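Local coordinates for ATP-dependent zinc metalloprotease FtsH (Thermotoga maritima, PDB 4M8A), which degrades membrane and cytoplasmic proteins in an ATP-driven, zinc-dependent reaction at the inner membrane, and is represented here by its periplasmic domain, at the interface of chains A and B and the interface of chains A and C. Residues are numbered along the deposited sequence; one frame, centred on the assembly and turned at random. Chains: chain A/B/C, ATP-dependent zinc metalloprotease FtsH.

Contact 1: the interface of chains A and B. Residues chain A 47, 50; chain B 28, 52, 58, 68-70.
The short 3-10 helix 49-51 of one periplasmic domain presses its tryptophan onto the neighbouring subunit, where A:Trp50 is received by helix 55-63, strand 23-29 and strand 67-71 of chain B. A:Trp50 buries 87 Å² of its surface against chain B. B:Ile58 and B:Ile28 put their CD1 methyls over the same indole face, at opposite ends of the ring system. The B:Ile58 methyl lies above the five-membered ring in a CH-pi contact, with CD1 3.5 Å from A:Trp50 CG. B:Ile28 serves the benzo end, its CB 3.8 Å from A:Trp50 CZ3. At that end, too, B:Val68 CG1 packs 3.9 Å from CZ2 of A:Trp50, and B:Gly70 CA lies 3.8 Å from CH2 of A:Trp50. The lack of a side chain at B:Gly70 probably allows this close approach to the backbone. With CG of A:Trp50 wedged between its own backbone N and carbonyl carbon (chi1 51°), the indole is directed into chain B. B:Gly70 N also points a weak hydrogen bond at the backbone O of A:Asp47, with a bent angle of 121° at H. The same N-H aims more directly (163° at H) at a water 2.9 Å from B:Gly70 N and 2.7 Å from A:Asp47 O, probably the stronger link.

Contact 2: the interface of chains A and C. Residues chain A 8, 10-11, 14; chain C 17-20.
C:Glu19 and A:Gln14 each reach into the other subunit, their extended chains running roughly at right angles. CG of C:Glu19 points away from its backbone N (chi1 179°), and the straight chain beyond it carries the carboxylate alongside A:Ser11 CB to the start of the chain A helix. There A:Ser8 OG donates a 2.7 Å hydrogen bond to C:Glu19 OE1, entering on the syn side and only 17° out of the carboxylate plane. The same hydroxyl oxygen accepts from A:Ser11 N at 2.9 Å, an N-cap bond that fixes its position for the glutamate. C:Glu19 OE2, the other carboxylate oxygen, lies 2.6 Å from a water that also meets A:Ser8 N. In return, A:Gln14 offers its amide oxygen OE1 to the backbone N of C:Glu19 at 3.0 Å, the donor tilted 20° from the carbonyl plane, while its NE2 is linked by water to C:Glu17 O. A further water ties together A:Ser11 OG, A:Gln14 OE1 and C:Asp18 OD1. A:Ser11 OG also receives NH1 of C:Arg20 at 2.7 Å, although this arginine is poorly ordered. The negative carboxylate beside the helix start may be favoured by the helix dipole. The patch joins A:Ser8 and the first turns of helix 9-17 in chain A to the C-terminal end of helix 9-17 and the loop after it in chain C, and the two-fold symmetry repeats it with the chains exchanged.

Contact 3: the interface of chains A and B. Residues chain A 9-10, 13; chain B 58, 62, 65-68.
The A:Tyr9 ring meets B:Val62 and B:Ile58 along its CD2-CE2 side, both aliphatic chains crossing it at about a right angle. B:Val62 CG2 lies 3.8 Å from A:Tyr9 CD2, and B:Ile58 CG2 lies 3.8 Å from CE2 of A:Tyr9. A:Val13 CG2, from the same helix, sits over the rim of one face of the phenol; the B:Ile58 methyl is displaced to the opposite side of the plane. A:Val13 CG1 also touches B:Val62 CG1 at 3.9 Å, which makes B:Val62 a shared apolar partner. Next to this patch A:Thr10 inserts its hydroxyl between two backbone groups. OG1 of A:Thr10, turned away from its own carbonyl carbon (chi1 -62°), donates to B:Ile66 O at 2.6 Å, in the carbonyl plane and on a lone pair. A:Thr10 OG1 simultaneously accepts from B:Val68 N at 2.8 Å. With a valine at A:Thr10, B:Ile66 O and B:Val68 N would probably both lose their hydroxyl mate at the interface. The carbonyl O of B:Val68 faces the helix start and takes weak hydrogen bonds from A:Tyr9 N and A:Thr10 N. The first turns of helix 9-17 in chain A thus dock against helix 55-63, the loop after it and the start of strand 67-71 in chain B.

Contact 1: the interface of chains A and B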
loop_
_atom_site.group_PDB
_atom_site.type_symbol
_atom_site.label_atom_id
_atom_site.label_comp_id
_atom_site.label_asym_id
_atom_site.label_seq_id
_atom_site.Cartn_x
_atom_site.Cartn_y
_atom_site.Cartn_z
ATOM N N ASP A 47 -3.158 -22.359 -0.280
ATOM C CA ASP A 47 -4.026 -22.537 0.879
ATOM C C ASP A 47 -4.398 -21.143 1.404
ATOM O O ASP A 47 -3.564 -20.457 2.015
ATOM C CB ASP A 47 -3.290 -23.368 1.946
ATOM C CG ASP A 47 -4.177 -23.750 3.115
ATOM O OD1 ASP A 47 -5.156 -23.023 3.388
ATOM O OD2 ASP A 47 -3.905 -24.801 3.743
ATOM N N TRP A 50 -9.292 -17.353 3.353
ATOM C CA TRP A 50 -9.763 -15.972 3.344
ATOM C C TRP A 50 -10.151 -15.496 1.946
ATOM O O TRP A 50 -10.862 -14.495 1.793
ATOM C CB TRP A 50 -8.683 -15.054 3.925
ATOM C CG TRP A 50 -7.327 -15.229 3.310
ATOM C CD1 TRP A 50 -6.828 -14.589 2.199
ATOM C CD2 TRP A 50 -6.279 -16.100 3.773
ATOM N NE1 TRP A 50 -5.544 -15.007 1.949
ATOM C CE2 TRP A 50 -5.179 -15.931 2.899
ATOM C CE3 TRP A 50 -6.168 -17.027 4.830
ATOM C CZ2 TRP A 50 -3.972 -16.634 3.059
ATOM C CZ3 TRP A 50 -4.961 -17.717 4.997
ATOM C CH2 TRP A 50 -3.885 -17.527 4.104
ATOM N N ILE B 28 -0.683 -18.597 8.418
ATOM C CA ILE B 28 -2.008 -18.461 9.009
ATOM C C ILE B 28 -2.610 -19.865 9.108
ATOM O O ILE B 28 -3.093 -20.443 8.123
ATOM C CB ILE B 28 -2.900 -17.519 8.185
ATOM C CG1 ILE B 28 -2.228 -16.145 8.023
ATOM C CG2 ILE B 28 -4.267 -17.350 8.852
ATOM C CD1 ILE B 28 -3.057 -15.148 7.175
ATOM N N VAL B 52 -7.467 -14.495 10.916
ATOM C CA VAL B 52 -7.414 -15.411 9.783
ATOM C C VAL B 52 -8.324 -15.016 8.640
ATOM O O VAL B 52 -8.167 -15.510 7.522
ATOM C CB VAL B 52 -7.735 -16.852 10.208
ATOM C CG1 VAL B 52 -6.904 -17.229 11.441
ATOM C CG2 VAL B 52 -9.233 -17.008 10.463
ATOM N N ILE B 58 -4.316 -9.024 5.965
ATOM C CA ILE B 58 -3.702 -9.894 4.967
ATOM C C ILE B 58 -3.161 -9.115 3.776
ATOM O O ILE B 58 -2.034 -9.339 3.347
ATOM C CB ILE B 58 -4.675 -11.019 4.538
ATOM C CG1 ILE B 58 -4.916 -11.931 5.751
ATOM C CG2 ILE B 58 -4.106 -11.815 3.374
ATOM C CD1 ILE B 58 -6.112 -12.872 5.641
ATOM N N VAL B 68 2.847 -14.739 2.963
ATOM C CA VAL B 68 1.664 -15.179 3.700
ATOM C C VAL B 68 1.246 -16.535 3.159
ATOM O O VAL B 68 1.043 -16.689 1.948
ATOM C CB VAL B 68 0.502 -14.185 3.533
ATOM C CG1 VAL B 68 -0.755 -14.716 4.219
ATOM C CG2 VAL B 68 0.908 -12.814 4.066
ATOM N N SER B 69 1.114 -17.511 4.053
ATOM C CA SER B 69 0.863 -18.915 3.695
ATOM C C SER B 69 -0.214 -19.460 4.606
ATOM O O SER B 69 -0.087 -19.349 5.821
ATOM C CB SER B 69 2.122 -19.761 3.950
ATOM O OG SER B 69 3.255 -19.239 3.245
ATOM N N GLY B 70 -1.251 -20.070 4.042
ATOM C CA GLY B 70 -2.201 -20.815 4.848
ATOM C C GLY B 70 -1.674 -22.187 5.233
ATOM O O GLY B 70 -0.803 -22.737 4.557
HETATM O O HOH W 1 -1.223 -19.517 1.155
#

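Contact 2: the interface of chains A and C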
loop_
_atom_site.group_PDB
_atom_site.type_symbol
_atom_site.label_atom_id
_atom_site.label_comp_id
_atom_site.label_asym_id
_atom_site.label_seq_id
_atom_site.Cartn_x
_atom_site.Cartn_y
_atom_site.Cartn_z
ATOM N N SER A 8 2.562 -19.731 -2.095
ATOM C CA SER A 8 2.079 -18.829 -1.057
ATOM C C SER A 8 1.013 -17.890 -1.606
ATOM O O SER A 8 0.977 -17.600 -2.816
ATOM C CB SER A 8 3.232 -18.020 -0.449
ATOM O OG SER A 8 3.682 -17.069 -1.402
ATOM N N THR A 10 1.003 -14.749 -0.961
ATOM C CA THR A 10 1.762 -13.584 -1.426
ATOM C C THR A 10 2.249 -13.748 -2.871
ATOM O O THR A 10 2.097 -12.850 -3.706
ATOM C CB THR A 10 2.973 -13.339 -0.523
ATOM O OG1 THR A 10 2.487 -13.069 0.791
ATOM C CG2 THR A 10 3.815 -12.149 -1.047
ATOM N N SER A 11 2.866 -14.887 -3.169
ATOM C CA SER A 11 3.381 -15.085 -4.513
ATOM C C SER A 11 2.234 -15.178 -5.523
ATOM O O SER A 11 2.345 -14.664 -6.623
ATOM C CB SER A 11 4.255 -16.330 -4.570
ATOM O OG SER A 11 4.780 -16.522 -5.886
ATOM N N GLN A 14 1.218 -11.649 -6.246
ATOM C CA GLN A 14 2.249 -11.060 -7.118
ATOM C C GLN A 14 2.063 -11.527 -8.565
ATOM O O GLN A 14 2.171 -10.733 -9.511
ATOM C CB GLN A 14 3.653 -11.418 -6.613
ATOM C CG GLN A 14 3.999 -10.719 -5.307
ATOM C CD GLN A 14 5.251 -11.249 -4.641
ATOM O OE1 GLN A 14 5.832 -12.263 -5.050
ATOM N NE2 GLN A 14 5.694 -10.541 -3.622
ATOM N N GLU C 17 10.395 -7.316 -6.092
ATOM C CA GLU C 17 9.597 -7.787 -4.956
ATOM C C GLU C 17 9.245 -9.275 -5.015
ATOM O O GLU C 17 8.873 -9.868 -3.997
ATOM C CB GLU C 17 8.288 -6.988 -4.886
ATOM C CG GLU C 17 8.447 -5.535 -4.473
ATOM C CD GLU C 17 8.476 -5.341 -2.978
ATOM O OE1 GLU C 17 7.570 -5.852 -2.276
ATOM O OE2 GLU C 17 9.401 -4.658 -2.508
ATOM N N ASP C 18 9.360 -9.870 -6.199
ATOM C CA ASP C 18 8.896 -11.244 -6.446
ATOM C C ASP C 18 9.509 -12.175 -5.415
ATOM O O ASP C 18 10.715 -12.123 -5.170
ATOM C CB ASP C 18 9.347 -11.637 -7.860
ATOM C CG ASP C 18 8.784 -12.963 -8.352
ATOM O OD1 ASP C 18 8.508 -13.892 -7.562
ATOM O OD2 ASP C 18 8.648 -13.083 -9.587
ATOM N N GLU C 19 8.682 -13.029 -4.820
ATOM C CA GLU C 19 9.152 -14.011 -3.862
ATOM C C GLU C 19 10.275 -14.885 -4.433
ATOM O O GLU C 19 11.161 -15.326 -3.703
ATOM C CB GLU C 19 7.972 -14.900 -3.453
ATOM C CG GLU C 19 8.343 -15.994 -2.475
ATOM C CD GLU C 19 7.139 -16.815 -2.073
ATOM O OE1 GLU C 19 6.204 -16.234 -1.494
ATOM O OE2 GLU C 19 7.124 -18.031 -2.360
ATOM N N ARG C 20 10.223 -15.138 -5.736
ATOM C CA ARG C 20 11.268 -15.876 -6.453
ATOM C C ARG C 20 11.923 -14.987 -7.517
ATOM O O ARG C 20 12.093 -15.410 -8.663
ATOM C CB ARG C 20 10.662 -17.099 -7.147
ATOM C CG ARG C 20 10.100 -18.162 -6.195
ATOM C CD ARG C 20 9.371 -19.290 -6.943
ATOM N NE ARG C 20 8.312 -18.769 -7.811
ATOM C CZ ARG C 20 7.125 -18.333 -7.386
ATOM N NH1 ARG C 20 6.815 -18.351 -6.094
ATOM N NH2 ARG C 20 6.243 -17.872 -8.265
HETATM O O HOH W 2 7.661 -11.470 -1.408
HETATM O O HOH W 3 5.853 -14.235 -6.967
HETATM O O HOH W 4 5.421 -19.961 -2.626
#

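Contact 3: the interface of chains A and B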
loop_
_atom_site.group_PDB
_atom_site.type_symbol
_atom_site.label_atom_id
_atom_site.label_comp_id
_atom_site.label_asym_id
_atom_site.label_seq_id
_atom_site.Cartn_x
_atom_site.Cartn_y
_atom_site.Cartn_z
ATOM N N TYR A 9 0.166 -17.393 -0.712
ATOM C CA TYR A 9 -0.823 -16.391 -1.089
ATOM C C TYR A 9 -0.100 -15.135 -1.608
ATOM O O TYR A 9 -0.535 -14.525 -2.592
ATOM C CB TYR A 9 -1.776 -16.077 0.080
ATOM C CG TYR A 9 -2.851 -15.102 -0.318
ATOM C CD1 TYR A 9 -3.861 -15.486 -1.191
ATOM C CD2 TYR A 9 -2.834 -13.777 0.134
ATOM C CE1 TYR A 9 -4.827 -14.599 -1.595
ATOM C CE2 TYR A 9 -3.817 -12.872 -0.274
ATOM C CZ TYR A 9 -4.813 -13.303 -1.138
ATOM O OH TYR A 9 -5.803 -12.455 -1.589
ATOM N N THR A 10 1.003 -14.749 -0.961
ATOM C CA THR A 10 1.762 -13.584 -1.426
ATOM C C THR A 10 2.249 -13.748 -2.871
ATOM O O THR A 10 2.097 -12.850 -3.706
ATOM C CB THR A 10 2.973 -13.339 -0.523
ATOM O OG1 THR A 10 2.487 -13.069 0.791
ATOM C CG2 THR A 10 3.815 -12.149 -1.047
ATOM N N VAL A 13 -0.645 -13.521 -5.324
ATOM C CA VAL A 13 -1.092 -12.157 -5.587
ATOM C C VAL A 13 -0.080 -11.438 -6.485
ATOM O O VAL A 13 -0.469 -10.714 -7.407
ATOM C CB VAL A 13 -1.331 -11.372 -4.277
ATOM C CG1 VAL A 13 -1.588 -9.896 -4.572
ATOM C CG2 VAL A 13 -2.496 -11.975 -3.498
ATOM N N ILE B 58 -4.316 -9.024 5.965
ATOM C CA ILE B 58 -3.702 -9.894 4.967
ATOM C C ILE B 58 -3.161 -9.115 3.776
ATOM O O ILE B 58 -2.034 -9.339 3.347
ATOM C CB ILE B 58 -4.675 -11.019 4.538
ATOM C CG1 ILE B 58 -4.916 -11.931 5.751
ATOM C CG2 ILE B 58 -4.106 -11.815 3.374
ATOM C CD1 ILE B 58 -6.112 -12.872 5.641
ATOM N N VAL B 62 0.751 -8.724 2.521
ATOM C CA VAL B 62 1.154 -8.996 1.141
ATOM C C VAL B 62 1.811 -7.779 0.477
ATOM O O VAL B 62 2.831 -7.898 -0.224
ATOM C CB VAL B 62 -0.043 -9.508 0.288
ATOM C CG1 VAL B 62 0.337 -9.601 -1.197
ATOM C CG2 VAL B 62 -0.517 -10.853 0.806
ATOM N N GLY B 65 5.320 -7.346 1.071
ATOM C CA GLY B 65 6.152 -8.402 0.530
ATOM C C GLY B 65 6.395 -9.521 1.518
ATOM O O GLY B 65 7.201 -10.411 1.250
ATOM N N ILE B 66 5.686 -9.488 2.652
ATOM C CA ILE B 66 5.770 -10.564 3.644
ATOM C C ILE B 66 5.105 -11.794 3.048
ATOM O O ILE B 66 4.059 -11.691 2.408
ATOM C CB ILE B 66 5.113 -10.156 4.979
ATOM C CG1 ILE B 66 5.911 -9.004 5.610
ATOM C CG2 ILE B 66 4.991 -11.362 5.932
ATOM C CD1 ILE B 66 5.191 -8.290 6.725
ATOM N N LYS B 67 5.744 -12.945 3.192
ATOM C CA LYS B 67 5.189 -14.183 2.670
ATOM C C LYS B 67 4.031 -14.616 3.549
ATOM O O LYS B 67 4.208 -14.847 4.747
ATOM C CB LYS B 67 6.264 -15.271 2.643
ATOM C CG LYS B 67 5.795 -16.589 2.044
ATOM C CD LYS B 67 6.973 -17.564 1.918
ATOM C CE LYS B 67 6.519 -18.883 1.304
ATOM N NZ LYS B 67 7.642 -19.876 1.283
ATOM N N VAL B 68 2.847 -14.739 2.963
ATOM C CA VAL B 68 1.664 -15.179 3.700
ATOM C C VAL B 68 1.246 -16.535 3.159
ATOM O O VAL B 68 1.043 -16.689 1.948
ATOM C CB VAL B 68 0.502 -14.185 3.533
ATOM C CG1 VAL B 68 -0.755 -14.716 4.219
ATOM C CG2 VAL B 68 0.908 -12.814 4.066
#

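Contact 1 and contact 3 are parts of one A-B interface, their C-alpha centres about 8 Å apart, and they share B:Ile58 and B:Val68. Contact 2 faces chain C; its centre lies about 7 Å from contact 3 and 14 Å from contact 1. A:Thr10 is common to contacts 2 and 3 but only grazes chain C; A:Ser11 and A:Gln14 face chain C, A:Tyr9 and A:Val13 chain B, placing helix 9-17 between two neighbours. The A-B pairing is not an exact two-fold and could suit a ring of subunits, whereas the A-C pairing is two-fold; the structure alone does not show which persists in the membrane-bound protease.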